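Local structure of glutamine synthetase (Streptomyces coelicolor, 4BAX) at residues F111-E116 / A229-N234; A6-I11 / I75-E80. The protein belongs to the glutamine synthetase family and pairs a small beta-grasp domain with a larger catalytic domain in a multi-subunit assembly. One frame throughout, in Å; residues are numbered along the deposited sequence.

Overall arrangement
The two contacts lie in different parts of the subunit. Contact 2 (6-11 with 75-80) joins two strands of the N-terminal beta-grasp domain. Contact 1 (111-116 with 229-234) joins two strands of the catalytic domain. Contact 2 is complete along the chain before contact 1 begins. Their centres are about 23 Å apart, and their nearest atoms are about 11 Å apart, so they do not touch. Helix 190-210 packs against side chains of both. A sodium ion lies about 12 Å from the side chain of Gln-115 in contact 1. The side chain of Ile-9 in contact 2 is about 11 Å from a sodium ion, also too far for binding.

Contact 1 (F111-E116 / A229-N234); sequences FGIEQE and AGAHTN
This is an antiparallel strand pairing in the curved sheet of the catalytic domain. Strand 110-121 pairs with strand 231-236, and strand 180-188 lies along the other edge of 110-121. Gly-112 and Asn-234 form a hydrogen-bonded pair. Asn-234 N donates to Gly-112 O at 2.6 Å, almost straight. Gly-112 N returns a bond to a lone pair of Asn-234 O. Farther along, Glu-114 N donates to His-232 O at 2.9 Å. On the other side of this pair, water 1 donates to Glu-114 O and accepts from His-232 N. Beyond it, the extended Glu-116 side chain reaches across, and its OE1 takes the N-H of Gly-230 at 2.5 Å from above the carboxylate plane. Glu-116 N donates to Gly-230 O, so backbone and side chain grip the same glycine. On one face, Thr-233 CG2 meets the edge of the Phe-111 ring at CD2, 3.6 Å away. Ile-113 CG2 touches Ala-231 CB. This face packs on helices 190-210 and 323-341. The other face is polar. Glu-114 OE1 lies 3.6 Å from His-232 CB, with carboxylate and imidazole planes 29° apart. Glu-116 OE2 lies close to Glu-182 OE1, which may raise their pKa values. Nearby carboxylates could favour a charged His-232, while Arg-315 would oppose it.

Contact 2 (A6-I11 / I75-E80); sequences AEYIWI and ILVLCE
Strands 6-11 and 75-80 run parallel in the mixed sheet of the beta-grasp domain. Four backbone hydrogen bonds join them. Glu-7 and Ile-9 supply one side, each through both its N and its O; Ile-75, Val-77 and Cys-79 answer them. Val-77 N comes from above the carbonyl plane of Glu-7, whereas Cys-79 N meets Ile-9 O nearly along the C=O axis. Past these bonds, water 2 links Ile-11 N to Cys-79 O.

Tyr-8 dominates the face it shares with Ala-6, Ile-75 and Val-77. Its CG is anti to the carbonyl carbon (chi1 -83°), and the ring runs alongside Val-77. Val-77 CB sits over one ring face in a CH-pi contact, 4.2 Å from the Tyr-8 centroid and offset toward the rim. Val-77 CG2, also anti to its carbonyl carbon, reaches Tyr-8 CE1 and Ala-6 CB. That Ala-6 methyl lies at the ring edge, in plane. Cys-79 SG approaches the ring obliquely, 3.4 Å from Tyr-8 CD2, as a sulfur-aromatic contact. Ile-75 holds CG1 in the crowded position between N and carbonyl carbon (chi1 53°), which brings CD1 to Ala-6 CB.

On the opposite face, Ile-9 spreads its two branches. CG1 is anti to the carbonyl carbon, and CD1 beyond it touches Leu-76 CB at 4.0 Å. CG2 is anti to the backbone N and meets Leu-78 CD1. Leu-78 CG is anti to its own N, and the two side chains cross at about a right angle. Leu-76 CD2 packs on Glu-7 CB at 3.6 Å.

The Glu-7 chain bends at chi2 (75°); OE1 makes a salt bridge to Arg-70 and a hydrogen bond to Thr-24 OG1, and OE2 is hydrogen-bonded to Ser-22 OG. Tyr-8 OH is hydrogen-bonded to Pro-38 O. Strand 20-28 pairs with 3-11, strand 56-66 pairs with 75-82, and helix 190-210 covers the Ile-9 face through Trp-202 and Asp-195.

Contact 1 (F111-E116 / A229-N234)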
ATOM      1  N   PHE A 111     -49.234 -16.804   8.257  1.00 34.35           N
ATOM      2  CA  PHE A 111     -48.308 -15.717   8.506  1.00 34.28           C
ATOM      3  C   PHE A 111     -47.477 -15.355   7.294  1.00 34.23           C
ATOM      4  O   PHE A 111     -47.117 -16.222   6.491  1.00 34.26           O
ATOM      5  CB  PHE A 111     -47.365 -16.079   9.646  1.00 34.52           C
ATOM      6  CG  PHE A 111     -48.030 -16.106  10.990  1.00 34.99           C
ATOM      7  CD1 PHE A 111     -48.613 -17.271  11.463  1.00 35.45           C
ATOM      8  CD2 PHE A 111     -48.096 -14.962  11.771  1.00 35.14           C
ATOM      9  CE1 PHE A 111     -49.241 -17.298  12.702  1.00 35.90           C
ATOM     10  CE2 PHE A 111     -48.723 -14.985  13.014  1.00 35.55           C
ATOM     11  CZ  PHE A 111     -49.296 -16.156  13.479  1.00 35.80           C
ATOM     12  N   GLY A 112     -47.173 -14.063   7.188  1.00 34.17           N
ATOM     13  CA  GLY A 112     -46.151 -13.583   6.287  1.00 33.96           C
ATOM     14  C   GLY A 112     -45.164 -12.747   7.083  1.00 33.79           C
ATOM     15  O   GLY A 112     -45.559 -11.888   7.886  1.00 33.76           O
ATOM     16  N   ILE A 113     -43.874 -12.990   6.867  1.00 33.42           N
ATOM     17  CA  ILE A 113     -42.840 -12.203   7.542  1.00 32.94           C
ATOM     18  C   ILE A 113     -41.906 -11.461   6.570  1.00 32.17           C
ATOM     19  O   ILE A 113     -41.338 -12.050   5.635  1.00 32.01           O
ATOM     20  CB  ILE A 113     -42.046 -13.064   8.584  1.00 21.53           C
ATOM     21  CG1 ILE A 113     -43.047 -13.746   9.544  1.00 20.47           C
ATOM     22  CG2 ILE A 113     -41.057 -12.212   9.376  1.00 21.85           C
ATOM     23  CD1 ILE A 113     -42.439 -14.751  10.467  1.00 19.87           C
ATOM     24  N   GLU A 114     -41.779 -10.152   6.789  1.00 31.44           N
ATOM     25  CA  GLU A 114     -40.914  -9.329   5.962  1.00 30.74           C
ATOM     26  C   GLU A 114     -39.610  -9.141   6.750  1.00 30.31           C
ATOM     27  O   GLU A 114     -39.524  -8.351   7.697  1.00 30.27           O
ATOM     28  CB  GLU A 114     -41.593  -7.993   5.692  1.00 30.67           C
ATOM     29  CG  GLU A 114     -43.034  -8.157   5.143  1.00 45.72           C
ATOM     30  CD  GLU A 114     -43.748  -6.826   4.895  1.00 46.03           C
ATOM     31  OE1 GLU A 114     -43.278  -5.778   5.409  1.00 46.19           O
ATOM     32  OE2 GLU A 114     -44.777  -6.824   4.175  1.00 46.07           O
ATOM     33  N   GLN A 115     -38.582  -9.868   6.327  1.00 29.63           N
ATOM     34  CA  GLN A 115     -37.376 -10.001   7.118  1.00 28.81           C
ATOM     35  C   GLN A 115     -36.293  -9.080   6.637  1.00 30.07           C
ATOM     36  O   GLN A 115     -35.792  -9.199   5.516  1.00 30.62           O
ATOM     37  CB  GLN A 115     -36.874 -11.443   7.055  1.00 26.89           C
ATOM     38  CG  GLN A 115     -35.472 -11.639   7.620  1.00 25.47           C
ATOM     39  CD  GLN A 115     -35.418 -11.663   9.161  1.00 24.23           C
ATOM     40  OE1 GLN A 115     -35.881 -12.624   9.823  1.00 23.37           O
ATOM     41  NE2 GLN A 115     -34.819 -10.615   9.735  1.00 23.74           N
ATOM     42  N   GLU A 116     -35.928  -8.154   7.511  1.00 30.57           N
ATOM     43  CA  GLU A 116     -34.915  -7.181   7.169  1.00 30.73           C
ATOM     44  C   GLU A 116     -33.546  -7.563   7.737  1.00 29.51           C
ATOM     45  O   GLU A 116     -33.443  -8.266   8.752  1.00 29.04           O
ATOM     46  CB  GLU A 116     -35.339  -5.787   7.654  1.00 31.98           C
ATOM     47  CG  GLU A 116     -36.614  -5.272   6.963  1.00 33.35           C
ATOM     48  CD  GLU A 116     -37.045  -3.875   7.427  1.00 34.42           C
ATOM     49  OE1 GLU A 116     -36.608  -3.437   8.521  1.00 34.80           O
ATOM     50  OE2 GLU A 116     -37.802  -3.207   6.672  1.00 34.60           O
ATOM     51  N   ALA A 229     -33.848  -2.192  11.553  1.00 28.24           N
ATOM     52  CA  ALA A 229     -34.203  -3.405  10.835  1.00 26.65           C
ATOM     53  C   ALA A 229     -35.330  -4.135  11.566  1.00 25.88           C
ATOM     54  O   ALA A 229     -35.180  -4.514  12.737  1.00 26.41           O
ATOM     55  CB  ALA A 229     -32.965  -4.305  10.647  1.00 25.60           C
ATOM     56  N   GLY A 230     -36.468  -4.305  10.895  1.00 24.38           N
ATOM     57  CA  GLY A 230     -37.581  -5.017  11.506  1.00 23.58           C
ATOM     58  C   GLY A 230     -37.912  -6.376  10.898  1.00 22.41           C
ATOM     59  O   GLY A 230     -37.277  -6.793   9.922  1.00 20.90           O
ATOM     60  N   ALA A 231     -38.898  -7.054  11.496  1.00 23.25           N
ATOM     61  CA  ALA A 231     -39.521  -8.255  10.923  1.00 24.82           C
ATOM     62  C   ALA A 231     -41.044  -8.127  11.004  1.00 27.58           C
ATOM     63  O   ALA A 231     -41.664  -8.692  11.919  1.00 27.83           O
ATOM     64  CB  ALA A 231     -39.045  -9.538  11.644  1.00 23.88           C
ATOM     65  N   HIS A 232     -41.628  -7.308  10.122  1.00 29.92           N
ATOM     66  CA  HIS A 232     -43.073  -7.076  10.116  1.00 32.45           C
ATOM     67  C   HIS A 232     -43.776  -8.395   9.868  1.00 34.65           C
ATOM     68  O   HIS A 232     -43.389  -9.155   8.966  1.00 35.28           O
ATOM     69  CB  HIS A 232     -43.477  -6.073   9.038  1.00 33.13           C
ATOM     70  CG  HIS A 232     -43.072  -4.663   9.337  1.00 33.88           C
ATOM     71  ND1 HIS A 232     -42.363  -4.321  10.471  1.00 34.66           N
ATOM     72  CD2 HIS A 232     -43.306  -3.505   8.675  1.00 34.10           C
ATOM     73  CE1 HIS A 232     -42.160  -3.014  10.483  1.00 34.75           C
ATOM     74  NE2 HIS A 232     -42.726  -2.496   9.406  1.00 34.52           N
ATOM     75  N   THR A 233     -44.817  -8.656  10.652  1.00 35.69           N
ATOM     76  CA  THR A 233     -45.526  -9.923  10.574  1.00 36.09           C
ATOM     77  C   THR A 233     -46.981  -9.721  10.139  1.00 36.99           C
ATOM     78  O   THR A 233     -47.736  -8.947  10.735  1.00 37.08           O
ATOM     79  CB  THR A 233     -45.450 -10.677  11.904  1.00 35.11           C
ATOM     80  OG1 THR A 233     -44.076 -10.779  12.304  1.00 34.28           O
ATOM     81  CG2 THR A 233     -46.041 -12.066  11.750  1.00 35.14           C
ATOM     82  N   ASN A 234     -47.331 -10.418   9.066  1.00 37.82           N
ATOM     83  CA  ASN A 234     -48.667 -10.392   8.501  1.00 39.01           C
ATOM     84  C   ASN A 234     -49.432 -11.605   8.990  1.00 38.39           C
ATOM     85  O   ASN A 234     -48.943 -12.739   8.922  1.00 37.93           O
ATOM     86  CB  ASN A 234     -48.599 -10.400   6.972  1.00 40.57           C
ATOM     87  CG  ASN A 234     -47.795  -9.232   6.420  1.00 41.77           C
ATOM     88  OD1 ASN A 234     -48.094  -8.059   6.687  1.00 42.14           O
ATOM     89  ND2 ASN A 234     -46.739  -9.552   5.673  1.00 42.04           N
TER
HETATM   90  O   HOH W   1     -39.720  -5.686   8.463  1.00 22.07           O

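Contact 2 (A6-I11 / I75-E80)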
ATOM      1  N   ALA A   6     -25.959 -34.356   4.724  1.00 34.07           N
ATOM      2  CA  ALA A   6     -27.075 -33.731   5.426  1.00 33.39           C
ATOM      3  C   ALA A   6     -26.549 -32.678   6.403  1.00 32.76           C
ATOM      4  O   ALA A   6     -25.746 -32.978   7.295  1.00 32.50           O
ATOM      5  CB  ALA A   6     -27.885 -34.779   6.165  1.00 33.76           C
ATOM      6  N   GLU A   7     -27.001 -31.439   6.232  1.00 32.48           N
ATOM      7  CA  GLU A   7     -26.584 -30.366   7.132  1.00 31.98           C
ATOM      8  C   GLU A   7     -27.611 -30.157   8.233  1.00 30.71           C
ATOM      9  O   GLU A   7     -28.716 -29.653   7.989  1.00 29.97           O
ATOM     10  CB  GLU A   7     -26.384 -29.065   6.359  1.00 32.97           C
ATOM     11  CG  GLU A   7     -25.664 -27.959   7.152  1.00 34.24           C
ATOM     12  CD  GLU A   7     -24.156 -28.175   7.311  1.00 35.50           C
ATOM     13  OE1 GLU A   7     -23.607 -29.148   6.750  1.00 36.14           O
ATOM     14  OE2 GLU A   7     -23.516 -27.384   8.033  1.00 35.93           O
ATOM     15  N   TYR A   8     -27.222 -30.528   9.451  1.00 30.38           N
ATOM     16  CA  TYR A   8     -28.112 -30.428  10.595  1.00 30.27           C
ATOM     17  C   TYR A   8     -27.965 -29.048  11.194  1.00 30.77           C
ATOM     18  O   TYR A   8     -26.870 -28.643  11.585  1.00 31.15           O
ATOM     19  CB  TYR A   8     -27.786 -31.486  11.639  1.00 29.67           C
ATOM     20  CG  TYR A   8     -28.395 -32.846  11.374  1.00 29.06           C
ATOM     21  CD1 TYR A   8     -28.257 -33.467  10.133  1.00 28.47           C
ATOM     22  CD2 TYR A   8     -29.079 -33.532  12.369  1.00 28.93           C
ATOM     23  CE1 TYR A   8     -28.794 -34.728   9.895  1.00 28.29           C
ATOM     24  CE2 TYR A   8     -29.633 -34.804  12.129  1.00 28.56           C
ATOM     25  CZ  TYR A   8     -29.485 -35.396  10.894  1.00 28.34           C
ATOM     26  OH  TYR A   8     -30.029 -36.659  10.663  1.00 28.28           O
ATOM     27  N   ILE A   9     -29.073 -28.328  11.223  1.00 30.59           N
ATOM     28  CA  ILE A   9     -29.111 -26.944  11.646  1.00 29.94           C
ATOM     29  C   ILE A   9     -29.989 -26.844  12.875  1.00 29.47           C
ATOM     30  O   ILE A   9     -31.071 -27.452  12.929  1.00 30.28           O
ATOM     31  CB  ILE A   9     -29.645 -26.026  10.491  1.00 17.61           C
ATOM     32  CG1 ILE A   9     -28.638 -26.036   9.324  1.00 17.25           C
ATOM     33  CG2 ILE A   9     -29.895 -24.595  10.938  1.00 13.23           C
ATOM     34  CD1 ILE A   9     -29.239 -25.736   7.919  1.00 18.63           C
ATOM     35  N   TRP A  10     -29.528 -26.113  13.880  1.00 28.07           N
ATOM     36  CA  TRP A  10     -30.373 -25.914  15.043  1.00 27.13           C
ATOM     37  C   TRP A  10     -30.162 -24.527  15.637  1.00 26.38           C
ATOM     38  O   TRP A  10     -29.284 -23.796  15.183  1.00 25.52           O
ATOM     39  CB  TRP A  10     -30.199 -27.024  16.090  1.00 27.20           C
ATOM     40  CG  TRP A  10     -28.904 -26.977  16.878  1.00 27.54           C
ATOM     41  CD1 TRP A  10     -28.729 -26.446  18.127  1.00 27.60           C
ATOM     42  CD2 TRP A  10     -27.625 -27.504  16.486  1.00 27.86           C
ATOM     43  NE1 TRP A  10     -27.421 -26.603  18.533  1.00 27.75           N
ATOM     44  CE2 TRP A  10     -26.723 -27.247  17.549  1.00 27.86           C
ATOM     45  CE3 TRP A  10     -27.151 -28.154  15.342  1.00 28.20           C
ATOM     46  CZ2 TRP A  10     -25.377 -27.626  17.502  1.00 28.03           C
ATOM     47  CZ3 TRP A  10     -25.801 -28.531  15.298  1.00 28.46           C
ATOM     48  CH2 TRP A  10     -24.937 -28.268  16.372  1.00 28.32           C
ATOM     49  N   ILE A  11     -31.007 -24.163  16.603  1.00 26.81           N
ATOM     50  CA  ILE A  11     -30.925 -22.892  17.311  1.00 27.19           C
ATOM     51  C   ILE A  11     -30.444 -23.161  18.732  1.00 27.66           C
ATOM     52  O   ILE A  11     -30.937 -24.066  19.400  1.00 27.20           O
ATOM     53  CB  ILE A  11     -32.274 -22.182  17.310  1.00 27.84           C
ATOM     54  CG1 ILE A  11     -32.580 -21.688  15.899  1.00 28.38           C
ATOM     55  CG2 ILE A  11     -32.278 -20.980  18.249  1.00 27.77           C
ATOM     56  CD1 ILE A  11     -33.778 -22.348  15.302  1.00 28.85           C
ATOM     57  N   ILE A  75     -28.771 -32.281   1.446  1.00 33.90           N
ATOM     58  CA  ILE A  75     -29.942 -31.664   2.070  1.00 32.67           C
ATOM     59  C   ILE A  75     -29.625 -30.886   3.352  1.00 31.29           C
ATOM     60  O   ILE A  75     -28.614 -31.129   4.017  1.00 31.08           O
ATOM     61  CB  ILE A  75     -31.028 -32.727   2.394  1.00 36.69           C
ATOM     62  CG1 ILE A  75     -30.414 -33.863   3.212  1.00 36.80           C
ATOM     63  CG2 ILE A  75     -31.701 -33.254   1.120  1.00 36.70           C
ATOM     64  CD1 ILE A  75     -31.274 -34.333   4.339  1.00 36.97           C
ATOM     65  N   LEU A  76     -30.536 -29.986   3.715  1.00 30.04           N
ATOM     66  CA  LEU A  76     -30.469 -29.275   4.988  1.00 28.03           C
ATOM     67  C   LEU A  76     -31.497 -29.875   5.928  1.00 26.68           C
ATOM     68  O   LEU A  76     -32.633 -30.145   5.526  1.00 26.09           O
ATOM     69  CB  LEU A  76     -30.734 -27.793   4.806  1.00 27.31           C
ATOM     70  CG  LEU A  76     -29.918 -27.177   3.689  1.00 27.34           C
ATOM     71  CD1 LEU A  76     -30.485 -25.791   3.417  1.00 27.27           C
ATOM     72  CD2 LEU A  76     -28.428 -27.153   4.041  1.00 27.24           C
ATOM     73  N   VAL A  77     -31.093 -30.118   7.166  1.00 26.62           N
ATOM     74  CA  VAL A  77     -32.001 -30.684   8.142  1.00 27.46           C
ATOM     75  C   VAL A  77     -32.123 -29.765   9.350  1.00 28.17           C
ATOM     76  O   VAL A  77     -31.208 -29.696  10.182  1.00 28.86           O
ATOM     77  CB  VAL A  77     -31.536 -32.083   8.621  1.00 27.65           C
ATOM     78  CG1 VAL A  77     -32.674 -32.809   9.283  1.00 27.63           C
ATOM     79  CG2 VAL A  77     -31.026 -32.908   7.466  1.00 27.87           C
ATOM     80  N   LEU A  78     -33.256 -29.075   9.456  1.00 27.98           N
ATOM     81  CA  LEU A  78     -33.519 -28.248  10.624  1.00 28.30           C
ATOM     82  C   LEU A  78     -34.048 -29.110  11.772  1.00 28.54           C
ATOM     83  O   LEU A  78     -35.007 -29.846  11.584  1.00 27.57           O
ATOM     84  CB  LEU A  78     -34.526 -27.145  10.281  1.00 28.04           C
ATOM     85  CG  LEU A  78     -34.899 -26.199  11.419  1.00 27.69           C
ATOM     86  CD1 LEU A  78     -33.720 -25.327  11.856  1.00 27.16           C
ATOM     87  CD2 LEU A  78     -36.099 -25.356  11.030  1.00 27.71           C
ATOM     88  N   CYS A  79     -33.472 -28.951  12.969  1.00 29.94           N
ATOM     89  CA  CYS A  79     -33.806 -29.815  14.125  1.00 31.14           C
ATOM     90  C   CYS A  79     -34.307 -29.011  15.299  1.00 32.82           C
ATOM     91  O   CYS A  79     -34.102 -27.798  15.387  1.00 32.81           O
ATOM     92  CB  CYS A  79     -32.583 -30.620  14.589  1.00 30.72           C
ATOM     93  SG  CYS A  79     -31.797 -31.692  13.370  1.00 37.33           S
ATOM     94  N   GLU A  80     -34.993 -29.691  16.200  1.00 34.65           N
ATOM     95  CA  GLU A  80     -35.293 -29.086  17.483  1.00 36.27           C
ATOM     96  C   GLU A  80     -34.390 -29.781  18.479  1.00 36.62           C
ATOM     97  O   GLU A  80     -33.921 -30.905  18.226  1.00 36.78           O
ATOM     98  CB  GLU A  80     -36.778 -29.215  17.852  1.00 37.45           C
ATOM     99  CG  GLU A  80     -37.219 -30.652  18.130  1.00 39.17           C
ATOM    100  CD  GLU A  80     -38.693 -30.743  18.527  1.00 40.45           C
ATOM    101  OE1 GLU A  80     -39.318 -29.667  18.691  1.00 40.41           O
ATOM    102  OE2 GLU A  80     -39.223 -31.877  18.673  1.00 41.08           O
TER
HETATM  103  O   HOH W   2     -33.147 -25.750  16.859  1.00 18.08           O